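Local coordinates for 3-keto-5-aminohexanoate cleavage protein (Archaeoglobus fulgidus, PDB 3LOT) that probably cleaves 3-keto-5-aminohexanoate with the help of a bound zinc ion, as a TIM-barrel member of the beta-keto acid cleavage enzyme family, at residues L199-G204 with F218-A223; Y176-I181 with G207-A212; I34-V39 with K76-V81; A46-I51 with V82-T87; H124-K129 with E140-T145. All blocks are in the same frame, centred on the assembly; numbering follows the deposited sequence. Where two conformers were deposited one is given.

Interaction 1: L199-G204 with F218-A223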
# COMPACT_ATOMS: atom_id res chain seq x y z
N LEU D 199 2.50 18.73 10.11
CA LEU D 199 3.19 17.48 10.47
C LEU D 199 4.55 17.40 9.78
O LEU D 199 4.72 17.81 8.65
CB LEU D 199 2.39 16.21 10.05
CG LEU D 199 0.91 15.93 10.36
CD1 LEU D 199 0.62 14.41 10.54
CD2 LEU D 199 0.42 16.68 11.54
N GLN D 200 5.49 16.77 10.45
CA GLN D 200 6.73 16.44 9.82
C GLN D 200 7.01 14.96 10.02
O GLN D 200 6.96 14.43 11.14
CB GLN D 200 7.80 17.30 10.40
CG GLN D 200 9.19 17.07 9.83
CD GLN D 200 9.88 18.38 9.66
OE1 GLN D 200 10.13 18.81 8.55
NE2 GLN D 200 10.12 19.07 10.77
N PHE D 201 7.28 14.28 8.93
CA PHE D 201 7.49 12.86 8.95
C PHE D 201 9.01 12.67 8.98
O PHE D 201 9.69 13.24 8.12
CB PHE D 201 6.92 12.24 7.69
CG PHE D 201 5.43 12.46 7.50
CD1 PHE D 201 4.56 12.48 8.55
CD2 PHE D 201 4.91 12.55 6.21
CE1 PHE D 201 3.19 12.61 8.33
CE2 PHE D 201 3.54 12.70 6.01
CZ PHE D 201 2.70 12.74 7.07
N ILE D 202 9.53 11.95 9.98
CA ILE D 202 10.98 11.78 10.17
C ILE D 202 11.36 10.31 9.98
O ILE D 202 10.89 9.42 10.72
CB ILE D 202 11.46 12.29 11.52
CG1 ILE D 202 10.98 13.78 11.70
CG2 ILE D 202 12.99 12.21 11.62
CD1 ILE D 202 11.67 14.56 12.84
N HIS D 203 12.20 10.06 9.01
CA HIS D 203 12.51 8.69 8.56
C HIS D 203 13.95 8.36 8.81
O HIS D 203 14.84 9.12 8.43
CB HIS D 203 12.16 8.57 7.05
CG HIS D 203 10.68 8.54 6.79
ND1 HIS D 203 9.97 7.37 6.58
CD2 HIS D 203 9.76 9.54 6.74
CE1 HIS D 203 8.69 7.65 6.40
NE2 HIS D 203 8.53 8.96 6.51
N GLY D 204 14.18 7.21 9.43
CA GLY D 204 15.50 6.63 9.55
C GLY D 204 16.10 6.65 10.95
O GLY D 204 17.27 6.40 11.10
N PHE D 218 3.22 5.29 3.25
CA PHE D 218 2.30 4.82 4.28
C PHE D 218 2.06 5.88 5.37
O PHE D 218 0.93 6.02 5.83
CB PHE D 218 2.73 3.46 4.84
CG PHE D 218 1.62 2.74 5.54
CD1 PHE D 218 0.62 2.14 4.81
CD2 PHE D 218 1.54 2.74 6.91
CE1 PHE D 218 -0.44 1.51 5.44
CE2 PHE D 218 0.47 2.13 7.55
CZ PHE D 218 -0.51 1.51 6.82
N MSE D 219 3.10 6.65 5.75
CA MSE D 219 2.96 7.72 6.72
C MSE D 219 1.95 8.73 6.19
O MSE D 219 1.00 9.06 6.87
CB MSE D 219 4.31 8.42 7.01
CG MSE D 219 5.34 7.60 7.74
SE MSE D 219 5.10 7.61 9.66
CE MSE D 219 5.99 9.31 10.12
N LYS D 220 2.14 9.18 4.96
CA LYS D 220 1.31 10.25 4.42
C LYS D 220 -0.12 9.76 4.27
O LYS D 220 -1.06 10.48 4.61
CB LYS D 220 1.89 10.79 3.09
CG LYS D 220 1.08 11.96 2.46
CD LYS D 220 0.09 11.52 1.44
CE LYS D 220 -0.57 12.76 0.75
NZ LYS D 220 -1.51 12.34 -0.32
N GLN D 221 -0.29 8.55 3.75
CA GLN D 221 -1.64 7.95 3.59
C GLN D 221 -2.34 7.75 4.94
O GLN D 221 -3.56 7.90 5.04
CB GLN D 221 -1.55 6.62 2.86
CG GLN D 221 -1.16 6.74 1.42
CD GLN D 221 -0.94 5.36 0.78
OE1 GLN D 221 -0.65 4.39 1.49
NE2 GLN D 221 -1.05 5.28 -0.58
N THR D 222 -1.57 7.44 5.98
CA THR D 222 -2.17 7.33 7.32
C THR D 222 -2.70 8.68 7.79
O THR D 222 -3.81 8.78 8.32
CB THR D 222 -1.17 6.73 8.36
OG1 THR D 222 -0.74 5.45 7.89
CG2 THR D 222 -1.80 6.61 9.75
N ALA D 223 -1.91 9.73 7.59
CA ALA D 223 -2.35 11.09 7.94
C ALA D 223 -3.61 11.50 7.13
O ALA D 223 -4.57 12.05 7.70
CB ALA D 223 -1.20 12.11 7.73

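Interaction 2: Y176-I181 with G207-A212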
# COMPACT_ATOMS: atom_id res chain seq x y z
N TYR D 176 7.57 10.10 13.99
CA TYR D 176 8.65 9.16 13.67
C TYR D 176 8.15 7.74 13.40
O TYR D 176 8.97 6.81 13.23
CB TYR D 176 9.67 9.07 14.80
CG TYR D 176 10.40 10.33 15.16
CD1 TYR D 176 9.78 11.32 15.91
CD2 TYR D 176 11.74 10.50 14.83
CE1 TYR D 176 10.46 12.49 16.29
CE2 TYR D 176 12.43 11.65 15.18
CZ TYR D 176 11.79 12.64 15.92
OH TYR D 176 12.46 13.79 16.25
N ASP D 177 6.82 7.55 13.41
CA ASP D 177 6.23 6.22 13.21
C ASP D 177 4.71 6.38 12.96
O ASP D 177 4.12 7.44 13.22
CB ASP D 177 6.44 5.37 14.47
CG ASP D 177 6.69 3.91 14.17
OD1 ASP D 177 6.29 3.36 13.11
OD2 ASP D 177 7.30 3.28 15.07
N ILE D 178 4.10 5.32 12.48
CA ILE D 178 2.67 5.27 12.20
C ILE D 178 1.87 5.52 13.47
O ILE D 178 0.88 6.25 13.46
CB ILE D 178 2.27 3.97 11.52
CG1 ILE D 178 3.09 3.78 10.22
CG2 ILE D 178 0.73 3.92 11.27
CD1 ILE D 178 2.95 4.94 9.25
N GLY D 179 2.27 4.90 14.58
CA GLY D 179 1.56 5.09 15.85
C GLY D 179 1.48 6.53 16.29
O GLY D 179 0.57 6.94 17.00
N GLN D 180 2.50 7.29 15.92
CA GLN D 180 2.57 8.73 16.26
C GLN D 180 1.64 9.60 15.40
O GLN D 180 1.17 10.67 15.84
CB GLN D 180 4.03 9.21 16.15
CG GLN D 180 4.96 8.51 17.17
CD GLN D 180 6.32 9.16 17.35
OE1 GLN D 180 6.64 10.17 16.71
NE2 GLN D 180 7.13 8.58 18.22
N ILE D 181 1.34 9.14 14.20
CA ILE D 181 0.26 9.78 13.42
C ILE D 181 -1.09 9.46 14.09
O ILE D 181 -1.95 10.32 14.23
CB ILE D 181 0.27 9.34 11.97
CG1 ILE D 181 1.69 9.58 11.36
CG2 ILE D 181 -0.85 10.07 11.23
CD1 ILE D 181 1.78 9.43 9.81
N GLY D 207 14.68 3.31 16.34
CA GLY D 207 13.60 3.54 17.29
C GLY D 207 12.35 4.02 16.60
O GLY D 207 11.26 4.04 17.19
N GLY D 208 12.50 4.43 15.34
CA GLY D 208 11.40 4.86 14.51
C GLY D 208 11.29 4.14 13.21
O GLY D 208 11.96 3.12 12.98
N ILE D 209 10.41 4.65 12.35
CA ILE D 209 10.23 4.08 11.01
C ILE D 209 11.44 4.34 10.10
O ILE D 209 12.14 5.33 10.28
CB ILE D 209 8.94 4.62 10.37
CG1 ILE D 209 8.57 3.77 9.18
CG2 ILE D 209 9.05 6.13 9.98
CD1 ILE D 209 7.08 3.88 8.71
N GLY D 210 11.70 3.41 9.17
CA GLY D 210 12.81 3.48 8.25
C GLY D 210 12.66 4.42 7.07
O GLY D 210 11.81 5.31 7.06
N THR D 211 13.50 4.21 6.09
CA THR D 211 13.61 5.10 4.96
C THR D 211 13.14 4.52 3.63
O THR D 211 13.50 5.08 2.57
CB THR D 211 15.08 5.51 4.77
OG1 THR D 211 15.84 4.32 4.77
CG2 THR D 211 15.59 6.41 5.89
N ALA D 212 12.36 3.42 3.64
CA ALA D 212 11.78 2.90 2.38
C ALA D 212 10.77 3.90 1.81
O ALA D 212 10.09 4.62 2.56
CB ALA D 212 11.11 1.54 2.58
O HOH W 1 8.71 5.22 17.01

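Interaction 3: I34-V39 with K76-V81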
# COMPACT_ATOMS: atom_id res chain seq x y z
N ILE D 34 25.94 28.88 14.48
CA ILE D 34 24.55 28.54 14.19
C ILE D 34 23.83 29.73 13.53
O ILE D 34 23.10 29.56 12.55
CB ILE D 34 23.79 28.03 15.49
CG1 ILE D 34 24.38 26.72 15.98
CG2 ILE D 34 22.27 27.90 15.23
CD1 ILE D 34 24.18 26.49 17.54
N VAL D 35 24.04 30.94 14.06
CA VAL D 35 23.43 32.14 13.52
C VAL D 35 23.83 32.37 12.05
O VAL D 35 22.99 32.56 11.19
CB VAL D 35 23.81 33.39 14.35
CG1 VAL D 35 23.33 34.68 13.65
CG2 VAL D 35 23.28 33.31 15.74
N GLU D 36 25.13 32.32 11.76
CA GLU D 36 25.65 32.56 10.42
C GLU D 36 25.17 31.49 9.44
O GLU D 36 24.79 31.81 8.31
CB GLU D 36 27.18 32.63 10.42
CG GLU D 36 27.71 33.90 11.00
CD GLU D 36 27.21 35.14 10.21
OE1 GLU D 36 27.42 35.14 8.95
OE2 GLU D 36 26.62 36.09 10.85
N GLU D 37 25.14 30.24 9.87
CA GLU D 37 24.65 29.17 9.02
C GLU D 37 23.16 29.27 8.77
O GLU D 37 22.74 28.94 7.69
CB GLU D 37 24.94 27.82 9.63
CG GLU D 37 26.36 27.42 9.49
CD GLU D 37 26.63 26.85 8.09
OE1 GLU D 37 26.36 25.62 7.85
OE2 GLU D 37 27.12 27.66 7.26
N ALA D 38 22.37 29.73 9.75
CA ALA D 38 20.94 29.92 9.54
C ALA D 38 20.70 31.02 8.46
O ALA D 38 19.85 30.85 7.59
CB ALA D 38 20.25 30.28 10.83
N VAL D 39 21.43 32.13 8.57
CA VAL D 39 21.28 33.31 7.68
C VAL D 39 21.74 32.90 6.27
O VAL D 39 21.06 33.17 5.25
CB VAL D 39 22.01 34.55 8.24
CG1 VAL D 39 21.90 35.72 7.26
CG2 VAL D 39 21.42 34.93 9.61
N LYS D 76 17.32 36.99 13.66
CA LYS D 76 16.24 37.97 13.31
C LYS D 76 16.78 39.36 12.90
O LYS D 76 16.21 40.00 12.03
CB LYS D 76 15.25 38.09 14.48
CG LYS D 76 14.09 39.06 14.30
CD LYS D 76 13.21 38.96 15.53
CE LYS D 76 12.22 40.08 15.67
NZ LYS D 76 12.96 41.32 15.88
N LYS D 77 17.89 39.79 13.50
CA LYS D 77 18.57 41.01 13.06
C LYS D 77 18.97 40.98 11.59
O LYS D 77 18.91 42.01 10.93
CB LYS D 77 19.84 41.26 13.86
CG LYS D 77 19.59 41.88 15.19
CD LYS D 77 20.92 42.11 15.90
CE LYS D 77 20.70 42.31 17.38
NZ LYS D 77 21.99 42.50 18.07
N GLN D 78 19.42 39.83 11.11
CA GLN D 78 19.93 39.71 9.75
C GLN D 78 18.90 39.20 8.74
O GLN D 78 19.05 39.43 7.53
CB GLN D 78 21.12 38.76 9.72
CG GLN D 78 22.28 39.25 10.57
CD GLN D 78 23.47 38.38 10.36
OE1 GLN D 78 23.82 38.10 9.24
NE2 GLN D 78 24.07 37.91 11.44
N SER D 79 17.85 38.52 9.19
CA SER D 79 16.99 37.82 8.23
C SER D 79 15.54 37.77 8.67
O SER D 79 15.26 37.76 9.87
CB SER D 79 17.54 36.39 8.05
OG SER D 79 16.67 35.64 7.22
N ASP D 80 14.63 37.76 7.69
CA ASP D 80 13.20 37.55 7.96
C ASP D 80 12.78 36.07 7.96
O ASP D 80 11.60 35.75 8.06
CB ASP D 80 12.30 38.41 7.03
CG ASP D 80 12.32 37.98 5.59
OD1 ASP D 80 13.21 37.20 5.20
OD2 ASP D 80 11.44 38.44 4.80
N VAL D 81 13.75 35.19 7.84
CA VAL D 81 13.50 33.76 7.90
C VAL D 81 12.62 33.37 9.08
O VAL D 81 12.72 33.97 10.17
CB VAL D 81 14.83 32.96 7.98
CG1 VAL D 81 15.51 33.15 9.35
CG2 VAL D 81 14.60 31.47 7.65

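Interaction 4: A46-I51 with V82-T87. With ZN (zinc ion), chain P.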
# COMPACT_ATOMS: atom_id res chain seq x y z
N ALA D 46 16.02 28.66 1.96
CA ALA D 46 15.30 28.12 3.12
C ALA D 46 14.40 29.17 3.70
O ALA D 46 14.86 30.15 4.33
CB ALA D 46 16.23 27.59 4.21
N GLY D 47 13.11 28.96 3.53
CA GLY D 47 12.14 29.88 4.06
C GLY D 47 11.99 29.73 5.56
O GLY D 47 11.44 30.65 6.21
N MSE D 48 12.42 28.58 6.07
CA MSE D 48 12.41 28.26 7.50
C MSE D 48 13.73 27.60 7.93
O MSE D 48 14.30 26.78 7.21
CB MSE D 48 11.23 27.33 7.84
CG MSE D 48 10.92 27.22 9.35
SE MSE D 48 9.09 26.62 9.83
CE MSE D 48 8.79 25.14 8.57
N VAL D 49 14.20 27.99 9.12
CA VAL D 49 15.33 27.37 9.75
C VAL D 49 14.91 26.74 11.07
O VAL D 49 14.10 27.30 11.83
CB VAL D 49 16.52 28.35 9.95
CG1 VAL D 49 17.05 28.76 8.64
CG2 VAL D 49 16.16 29.54 10.81
N HIS D 50 15.48 25.58 11.34
CA HIS D 50 15.21 24.86 12.57
C HIS D 50 16.42 24.89 13.50
O HIS D 50 17.47 24.47 13.11
CB HIS D 50 14.78 23.45 12.24
CG HIS D 50 14.49 22.63 13.43
ND1 HIS D 50 13.51 22.97 14.34
CD2 HIS D 50 15.07 21.50 13.89
CE1 HIS D 50 13.49 22.06 15.29
NE2 HIS D 50 14.40 21.14 15.03
N ILE D 51 16.22 25.41 14.72
CA ILE D 51 17.32 25.77 15.63
C ILE D 51 17.35 24.92 16.92
O ILE D 51 16.32 24.79 17.60
CB ILE D 51 17.25 27.30 16.01
CG1 ILE D 51 17.38 28.19 14.75
CG2 ILE D 51 18.30 27.67 17.09
CD1 ILE D 51 18.59 27.92 13.84
N VAL D 82 11.74 32.39 8.87
CA VAL D 82 10.95 31.84 9.96
C VAL D 82 11.87 30.98 10.86
O VAL D 82 12.58 30.08 10.39
CB VAL D 82 9.71 31.03 9.46
CG1 VAL D 82 8.91 30.44 10.63
CG2 VAL D 82 8.77 31.94 8.60
N ILE D 83 11.91 31.32 12.15
CA ILE D 83 12.79 30.67 13.11
C ILE D 83 11.99 29.66 13.92
O ILE D 83 11.13 30.02 14.77
CB ILE D 83 13.47 31.70 14.05
CG1 ILE D 83 14.25 32.77 13.24
CG2 ILE D 83 14.31 30.93 15.08
CD1 ILE D 83 14.64 34.05 14.00
N ASN D 84 12.19 28.40 13.57
CA ASN D 84 11.52 27.26 14.22
C ASN D 84 12.45 26.73 15.30
O ASN D 84 13.57 26.30 14.99
CB ASN D 84 11.29 26.18 13.13
CG ASN D 84 10.63 24.89 13.66
OD1 ASN D 84 10.97 24.42 14.74
ND2 ASN D 84 9.74 24.27 12.86
N VAL D 85 11.97 26.71 16.54
CA VAL D 85 12.75 26.28 17.70
C VAL D 85 12.41 24.84 18.13
O VAL D 85 11.25 24.44 18.12
CB VAL D 85 12.49 27.25 18.86
CG1 VAL D 85 13.35 26.92 20.04
CG2 VAL D 85 12.73 28.67 18.38
N THR D 86 13.41 24.06 18.53
CA THR D 86 13.14 22.73 19.03
C THR D 86 12.65 22.79 20.48
O THR D 86 13.05 23.64 21.27
CB THR D 86 14.38 21.86 18.98
OG1 THR D 86 14.01 20.51 19.28
CG2 THR D 86 15.41 22.36 20.02
N THR D 87 11.73 21.90 20.78
CA THR D 87 11.44 21.51 22.15
C THR D 87 11.78 20.03 22.32
O THR D 87 11.50 19.47 23.38
CB THR D 87 9.94 21.72 22.55
OG1 THR D 87 9.11 20.78 21.87
CG2 THR D 87 9.48 23.11 22.23
ZN ZN P . 15.57 19.12 15.69

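Interaction 5: H124-K129 with E140-T145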
# COMPACT_ATOMS: atom_id res chain seq x y z
N HIS D 124 23.84 4.95 19.55
CA HIS D 124 24.99 4.19 19.97
C HIS D 124 25.73 3.46 18.85
O HIS D 124 26.94 3.29 18.98
CB HIS D 124 24.69 3.23 21.14
CG HIS D 124 23.70 2.15 20.81
ND1 HIS D 124 22.34 2.37 20.74
CD2 HIS D 124 23.88 0.83 20.53
CE1 HIS D 124 21.73 1.25 20.42
NE2 HIS D 124 22.63 0.29 20.31
N PRO D 125 25.06 3.05 17.74
CA PRO D 125 25.83 2.42 16.65
C PRO D 125 26.92 3.31 15.97
O PRO D 125 27.88 2.80 15.37
CB PRO D 125 24.73 2.06 15.65
CG PRO D 125 23.53 1.83 16.51
CD PRO D 125 23.61 2.93 17.49
N LEU D 126 26.77 4.63 16.06
CA LEU D 126 27.80 5.58 15.59
C LEU D 126 29.16 5.40 16.22
O LEU D 126 30.16 5.83 15.62
CB LEU D 126 27.35 7.03 15.79
CG LEU D 126 26.13 7.40 14.97
CD1 LEU D 126 25.62 8.80 15.30
CD2 LEU D 126 26.50 7.22 13.50
N LEU D 127 29.21 4.75 17.38
CA LEU D 127 30.46 4.41 18.04
C LEU D 127 31.30 3.41 17.24
O LEU D 127 32.50 3.27 17.48
CB LEU D 127 30.21 3.86 19.45
CG LEU D 127 29.71 4.87 20.49
CD1 LEU D 127 29.22 4.15 21.72
CD2 LEU D 127 30.80 5.88 20.86
N LYS D 128 30.67 2.69 16.32
CA LYS D 128 31.42 1.76 15.47
C LYS D 128 32.12 2.53 14.37
O LYS D 128 33.12 2.07 13.82
CB LYS D 128 30.49 0.71 14.86
CG LYS D 128 29.82 -0.16 15.88
CD LYS D 128 28.92 -1.26 15.24
CE LYS D 128 27.69 -0.71 14.51
NZ LYS D 128 26.44 -1.59 14.64
N LYS D 129 31.59 3.72 14.06
CA LYS D 129 31.99 4.50 12.89
C LYS D 129 32.98 5.59 13.24
O LYS D 129 33.82 5.97 12.39
CB LYS D 129 30.76 5.10 12.23
CG LYS D 129 31.00 6.06 11.04
CD LYS D 129 29.72 6.28 10.21
CE LYS D 129 29.97 7.08 8.88
NZ LYS D 129 29.44 8.51 8.91
N GLU D 140 30.38 9.27 25.42
CA GLU D 140 29.45 9.09 26.53
C GLU D 140 27.98 9.36 26.13
O GLU D 140 27.08 8.54 26.41
CB GLU D 140 29.85 9.99 27.67
CG GLU D 140 28.87 9.91 28.81
CD GLU D 140 29.47 10.29 30.16
OE1 GLU D 140 30.56 10.92 30.16
OE2 GLU D 140 28.85 9.95 31.21
N TYR D 141 27.75 10.47 25.46
CA TYR D 141 26.44 10.81 24.95
C TYR D 141 25.87 9.74 24.02
O TYR D 141 24.71 9.30 24.15
CB TYR D 141 26.51 12.15 24.21
CG TYR D 141 25.29 12.49 23.42
CD1 TYR D 141 24.05 12.66 24.04
CD2 TYR D 141 25.37 12.63 22.05
CE1 TYR D 141 22.91 12.98 23.29
CE2 TYR D 141 24.25 12.94 21.29
CZ TYR D 141 23.03 13.11 21.91
OH TYR D 141 21.93 13.42 21.13
N LEU D 142 26.68 9.30 23.08
CA LEU D 142 26.22 8.33 22.11
C LEU D 142 25.85 6.99 22.81
O LEU D 142 24.79 6.41 22.54
CB LEU D 142 27.30 8.12 21.03
CG LEU D 142 27.74 9.33 20.18
CD1 LEU D 142 28.86 8.86 19.25
CD2 LEU D 142 26.56 9.94 19.38
N GLU D 143 26.71 6.52 23.71
CA GLU D 143 26.44 5.32 24.50
C GLU D 143 25.17 5.40 25.33
O GLU D 143 24.40 4.43 25.40
CB GLU D 143 27.59 5.02 25.44
CG GLU D 143 27.38 3.79 26.33
CD GLU D 143 26.97 2.50 25.57
OE1 GLU D 143 27.38 2.30 24.39
OE2 GLU D 143 26.20 1.71 26.17
N MSE D 144 24.97 6.55 25.97
CA MSE D 144 23.81 6.71 26.82
C MSE D 144 22.50 6.67 26.11
O MSE D 144 21.51 6.24 26.71
CB MSE D 144 23.95 7.95 27.69
CG MSE D 144 24.91 7.61 28.81
SE MSE D 144 25.36 9.10 29.91
CE MSE D 144 26.83 8.38 31.07
N THR D 145 22.45 7.04 24.83
CA THR D 145 21.20 6.86 24.06
C THR D 145 20.70 5.38 23.93
O THR D 145 19.50 5.13 23.58
CB THR D 145 21.27 7.53 22.65
OG1 THR D 145 22.17 6.79 21.78
CG2 THR D 145 21.74 9.01 22.81

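Interaction 1: L199-G204 with F218-A223
In the beta-alpha-beta unit of strand 197-203, helix 213-226 and strand 232-238, Phe201 and Met219 form the centre of the seam between the first strand and the helix that returns over it. The short segments run roughly antiparallel, at 153°, with axes 9.9 Å apart at closest approach, a clear case of a barrel strand backed by its own helix. The Phe201 ring lies beneath Met219. Met219 CB stands over the middle of one ring face, 4.2 Å from the centroid and only 9° off the normal, a CH-pi contact. The selenomethionine chain bends at chi2 and chi3, and its CE comes back to 3.8 Å from Phe201 CD1. Further out on the ring, Ala223 CB sits at the edge, 4.0 Å from Phe201 CZ, while Lys220 CA approaches Phe201 CE2 obliquely at 3.7 Å. An alanine in place of Phe201 would probably open a gap under Met219 CB and beside Lys220 CA and Ala223 CB, where the ring had been. At the strand's far end, His203 CE1 lies 3.6 Å from Met219 CG, its ring tethered through ND1 to Gly210 O. His203 NE2 is buried here without a polar partner in the model. No hydrogen bond joins residues 199-204 to 218-223, so across these residues the attachment is one of apolar packing and the CH-pi contact.

Interaction 2: Y176-I181 with G207-A212
Ile209 packs against the carbonyl of Tyr176 and the side chains of Asp177 and Ile178, and its two branches go different ways. CB lies 3.6 Å from Tyr176 O, with Asp177 OD1 slightly further off. CG2, placed between the backbone N and the carbonyl carbon, presses on the same oxygen, 3.3 Å from Tyr176 O. On the other branch chi1 (-165°) puts CG1 anti to the backbone N; CD1 beyond it ends 4.3 Å from Ile178 CG1. The main chain grips the same carbonyl: Ile209 N donates to Tyr176 O over 2.7 Å, almost straight at 175°. Gly208 runs so close to this oxygen that a CB there would clash with it. A water adds a second link, donating to Asp177 OD2 at 3.1 Å and to Gly207 O at 2.8 Å. Asp177 OD1 receives Ile178 N on its anti side, at 3.0 Å. The carboxylate is also part of a subunit interface, where Gly179 N bonds to Asp177 OD1 of the second subunit. The contact thus joins two neighbouring loops, one leading from strand 170-175 into helix 178-189 and the other following strand 197-203, on the strand-to-helix side of a TIM barrel, the side that carries the active site; the Tyr176 side chain lies about 6 Å from the zinc ion.

Interaction 3: I34-V39 with K76-V81
Gln78 and Val39 bury most of the surface here, with Gln78 reaching across the valine to Glu36. The first torsion of Gln78 sets CG anti to the carbonyl carbon, and the chain then runs on extended, crossing Val39 at about a right angle. Its base and its tip both rest on the valine: Gln78 CB lies 3.8 Å from Val39 CG2, and Gln78 OE1 3.6 Å from Val39 CG1. Val39 has CG1 anti to its backbone N (chi1 177°), and its two methyls form the apolar floor under the glutamine. Its CG2 also meets Ser79 CB at 4.4 Å. The contact joins helix 31-43 to the end of helix 65-78, two successive helices of the outer layer of a TIM barrel; at this end a polar chain lies over an aliphatic one, while Ile34 on Ile71 and Ala38 on Ile75 add apolar packing between the helices. Across the contact the amide makes one hydrogen bond: Gln78 NE2 donates to Glu36 OE2 over 3.2 Å, nearly straight at 172°. The acceptor lies in the amide plane, and the carboxylate plane is turned 27° from it. Val35 CG1 lies 4.0 Å from Gln78 NE2. Both Gln78 and Glu36 touch a crystal neighbour, and the packing may have influenced their pose. Beyond the helix, Ser79 OG accepts from Val81 N at 3.0 Å in an ST turn, where the chain heads for strand 82-85.

Interaction 4: A46-I51 with V82-T87
His50 and Asn84, Val49 and Ile83 are paired residues of two parallel strands, 48-54 and 82-85, whose short axes, 4.7 Å apart at closest, are inclined at 28°. Backbone bonds come first: Val49 N to Val82 O (2.9 Å), Asn84 N to Val49 O and Ile51 N to Asn84 O (both 2.8 Å), with Val82 N to Gly47 O and Thr86 N to Ile51 O at the two ends. The His50 side chain adds a bond from ND1 to Asn84 OD1 over 3.0 Å and a weak one to Asn84 O; OD1 lies near the ring plane, but the donor stands above the amide plane, and ring and amide are turned 88° apart. This second-shell bond is likely to hold the rotation of the ring, whose NE2 binds zinc at 2.4 Å, beside His52 and Glu262. An alanine in place of Asn84 would probably leave His50 ND1 with just the weak bond to the backbone O, its ring less firmly fixed. Among apolar contacts, Ile51 CG1 lies 4.1 Å from Ile83 CG2. Met48, His50, Val82 and Asn84 share one face of the sheet, while on the other Ile51 and Ile83 pack against helix 65-78; strands 7-13 and 111-115 continue the barrel beyond the pair.

Interaction 5: H124-K129 with E140-T145
Leu142 fits against Leu126 and Leu127 where helix 137-144 folds back on the turns that precede it, an excursion of the barrel bracketed by the small antiparallel pair of strands 119-120 and 149-150. Residues 124-129 have helical backbone angles, but Leu127, Lys128 and Lys129 bond through N to the carbonyl three residues back, as in Leu127 N to His124 O. In all three leucines CG is anti to the carbonyl carbon, beside the backbone N, and the CB atoms already point toward the opposing segment. Leu142 CD1 comes 3.9 Å from Leu127 CD2 and 4.2 Å from Leu126 CB. The other branch of Leu127 meets a polar neighbour, its CD1 lying 3.7 Å from Glu143 OE1. Glu143 CB touches the same methyl, Leu127 CD1, and the chain between CB and the carboxylate is bent at chi2 (52°), which turns CD back beside the backbone; its OE2 forms a salt bridge with Arg146. His124 CB lies 3.5 Å from Leu142 O, while Pro125 CD lies 3.4 Å above one face of the histidine ring, offset toward the rim. The histidine also packs on Phe154 of the second subunit. Thr145 OG1 donates to Leu142 O over 2.8 Å and receives Ile123 N.

In the fold
From the N terminus, interaction 3 opens first at 34-39, and interaction 4 opens before it closes, so the two loops cross: helix meets helix, strand meets strand, and the contacts touch through Val81 against Gly47 and Val49. Interaction 5 follows in series, closing a short loop of ten residues between its segments at the periphery. The last two contacts cross as well: interaction 2 opens at 176-181, interaction 1 opens at 199-204, and they close in the same order at 207-212 and 218-223. They touch through His203 and Gly210. Interactions 1 and 3 lie on opposite sides of the chain's centre; interaction 4, which touches 3, shares the barrel sheet with interaction 1.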